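O-methyltransferase family 2 (Planctopirus limnophila, PDB 5I2H) probably transfers a methyl group from S-adenosyl-L-methionine to a hydroxyl oxygen of its substrate, and binds the flavone apigenin. Local coordinates at residues 301-306 / 355-360. Residues are numbered along the deposited sequence; the frame is centred on the assembly and turned at random.
Sequences DVLLNS and HGHLIL
Two backbone hydrogen bonds join Asp-301 and His-357 as an antiparallel hydrogen-bonded pair between strands 296-301 and 357-362. Asp-301 N gives to His-357 O at 3.0 Å, and His-357 N returns a shorter, more bent bond to Asp-301 O (2.7 Å, 140° at the hydrogen); both lie in the plane of the accepting carbonyl. Gly-356 adds a CA-H...O contact to Asp-301 O. Past this pair, toward Leu-303 and His-355, a water links the two segments: it accepts from Leu-303 N (2.9 Å) and donates to His-355 O (2.6 Å). That carbonyl also takes a weak bond from His-357 ND1 and a CA-H...O contact from Val-302, so several neighbours converge on one oxygen.

Apolar contact centres on Leu-303. With CG anti to its carbonyl carbon (chi1 -63°), it lays CD1 over one face of the His-357 imidazole in a CH-pi contact, 3.7 Å from CD1 to the ring centroid and offset toward the rim. Its other methyl, CD2, meets Ile-359 CD1 tip to tip at 4.0 Å. An alanine in place of His-357 would remove the imidazole, and would probably leave Leu-303 CD1 less well packed and His-355 O without its weak bond from ND1. On the Val-302 side, CG1 packs against His-355 CB, also at 4.0 Å.

Asp-301 OD1 takes Val-302 N on its anti lone pair (2.8 Å) and is also hydrogen-bonded to ND1 of His-273, a residue of the apigenin pocket. Strand 357-362 runs antiparallel to both neighbours in the Rossmann-like methyltransferase sheet, between strands 296-301 and 345-351. Tyr-335 of helix 332-341 touches Leu-303 and Ile-359, while Ile-314 of helix 312-324 packs on Val-302 and His-355.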
loop_
_atom_site.group_PDB
_atom_site.type_symbol
_atom_site.label_atom_id
_atom_site.label_comp_id
_atom_site.label_asym_id
_atom_site.label_seq_id
_atom_site.Cartn_x
_atom_site.Cartn_y
_atom_site.Cartn_z
ATOM N N ASP A 301 19.820 -11.182 -1.544
ATOM C CA ASP A 301 18.667 -10.894 -0.707
ATOM C C ASP A 301 18.395 -9.400 -0.786
ATOM O O ASP A 301 19.084 -8.658 -1.507
ATOM C CB ASP A 301 18.910 -11.384 0.741
ATOM C CG ASP A 301 17.643 -11.921 1.375
ATOM O OD1 ASP A 301 16.705 -11.114 1.545
ATOM O OD2 ASP A 301 17.567 -13.144 1.632
ATOM N N VAL A 302 17.341 -8.974 -0.098
ATOM C CA VAL A 302 17.061 -7.547 -0.005
ATOM C C VAL A 302 17.812 -7.002 1.207
ATOM O O VAL A 302 18.314 -7.777 2.040
ATOM C CB VAL A 302 15.547 -7.267 0.088
ATOM C CG1 VAL A 302 14.859 -7.695 -1.209
ATOM C CG2 VAL A 302 14.925 -7.965 1.352
ATOM N N LEU A 303 17.906 -5.680 1.318
ATOM C CA LEU A 303 18.638 -5.058 2.421
ATOM C C LEU A 303 17.834 -3.944 3.070
ATOM O O LEU A 303 17.418 -2.999 2.388
ATOM C CB LEU A 303 19.963 -4.480 1.945
ATOM C CG LEU A 303 20.953 -5.502 1.394
ATOM C CD1 LEU A 303 22.162 -4.735 0.761
ATOM C CD2 LEU A 303 21.400 -6.499 2.462
ATOM N N LEU A 304 17.646 -4.040 4.387
ATOM C CA LEU A 304 17.324 -2.866 5.186
ATOM C C LEU A 304 18.565 -2.004 5.355
ATOM O O LEU A 304 19.705 -2.498 5.269
ATOM C CB LEU A 304 16.807 -3.262 6.570
ATOM C CG LEU A 304 15.422 -3.888 6.588
ATOM C CD1 LEU A 304 15.138 -4.454 7.946
ATOM C CD2 LEU A 304 14.331 -2.843 6.219
ATOM N N ASN A 305 18.338 -0.707 5.638
ATOM C CA ASN A 305 19.465 0.182 5.899
ATOM C C ASN A 305 20.091 -0.169 7.257
ATOM O O ASN A 305 19.571 -1.000 8.013
ATOM C CB ASN A 305 19.039 1.655 5.803
ATOM C CG ASN A 305 18.003 2.054 6.837
ATOM O OD1 ASN A 305 17.828 1.396 7.857
ATOM N ND2 ASN A 305 17.331 3.182 6.588
ATOM N N SER A 306 21.243 0.444 7.553
ATOM C CA SER A 306 22.042 -0.026 8.682
ATOM C C SER A 306 21.388 0.237 10.037
ATOM O O SER A 306 21.692 -0.467 11.001
ATOM C CB SER A 306 23.441 0.594 8.628
ATOM O OG SER A 306 23.360 2.006 8.724
ATOM N N HIS A 355 15.010 -4.906 -5.916
ATOM C CA HIS A 355 15.623 -4.612 -4.620
ATOM C C HIS A 355 16.654 -5.646 -4.172
ATOM O O HIS A 355 17.108 -5.592 -3.019
ATOM C CB HIS A 355 14.545 -4.411 -3.541
ATOM C CG HIS A 355 13.599 -3.293 -3.858
ATOM N ND1 HIS A 355 14.038 -2.027 -4.193
ATOM C CD2 HIS A 355 12.248 -3.255 -3.932
ATOM C CE1 HIS A 355 12.993 -1.253 -4.432
ATOM N NE2 HIS A 355 11.897 -1.974 -4.285
ATOM N N GLY A 356 17.032 -6.587 -5.033
ATOM C CA GLY A 356 18.008 -7.596 -4.654
ATOM C C GLY A 356 19.419 -7.058 -4.636
ATOM O O GLY A 356 19.759 -6.077 -5.317
ATOM N N HIS A 357 20.243 -7.686 -3.803
ATOM C CA HIS A 357 21.657 -7.362 -3.687
ATOM C C HIS A 357 22.431 -8.656 -3.605
ATOM O O HIS A 357 22.019 -9.565 -2.893
ATOM C CB HIS A 357 21.954 -6.537 -2.435
ATOM C CG HIS A 357 21.468 -5.140 -2.545
ATOM N ND1 HIS A 357 20.178 -4.767 -2.230
ATOM C CD2 HIS A 357 22.081 -4.034 -3.028
ATOM C CE1 HIS A 357 20.031 -3.474 -2.474
ATOM N NE2 HIS A 357 21.168 -3.007 -2.961
ATOM N N LEU A 358 23.545 -8.731 -4.324
ATOM C CA LEU A 358 24.446 -9.877 -4.246
ATOM C C LEU A 358 25.560 -9.495 -3.280
ATOM O O LEU A 358 26.351 -8.578 -3.557
ATOM C CB LEU A 358 24.996 -10.236 -5.628
ATOM C CG LEU A 358 26.171 -11.220 -5.635
ATOM C CD1 LEU A 358 25.844 -12.573 -4.944
ATOM C CD2 LEU A 358 26.661 -11.429 -7.085
ATOM N N ILE A 359 25.597 -10.167 -2.136
ATOM C CA ILE A 359 26.652 -9.980 -1.149
ATOM C C ILE A 359 27.670 -11.090 -1.367
ATOM O O ILE A 359 27.355 -12.269 -1.179
ATOM C CB ILE A 359 26.084 -10.023 0.278
ATOM C CG1 ILE A 359 24.963 -9.003 0.448
ATOM C CG2 ILE A 359 27.193 -9.855 1.350
ATOM C CD1 ILE A 359 24.216 -9.268 1.760
ATOM N N LEU A 360 28.892 -10.718 -1.728
ATOM C CA LEU A 360 29.953 -11.660 -2.057
ATOM C C LEU A 360 30.950 -11.746 -0.910
ATOM O O LEU A 360 31.398 -10.709 -0.407
ATOM C CB LEU A 360 30.680 -11.224 -3.330
ATOM C CG LEU A 360 29.951 -11.397 -4.636
ATOM C CD1 LEU A 360 29.703 -10.044 -5.203
ATOM C CD2 LEU A 360 30.840 -12.212 -5.557
HETATM O O HOH W 1 17.041 -4.008 -0.932
#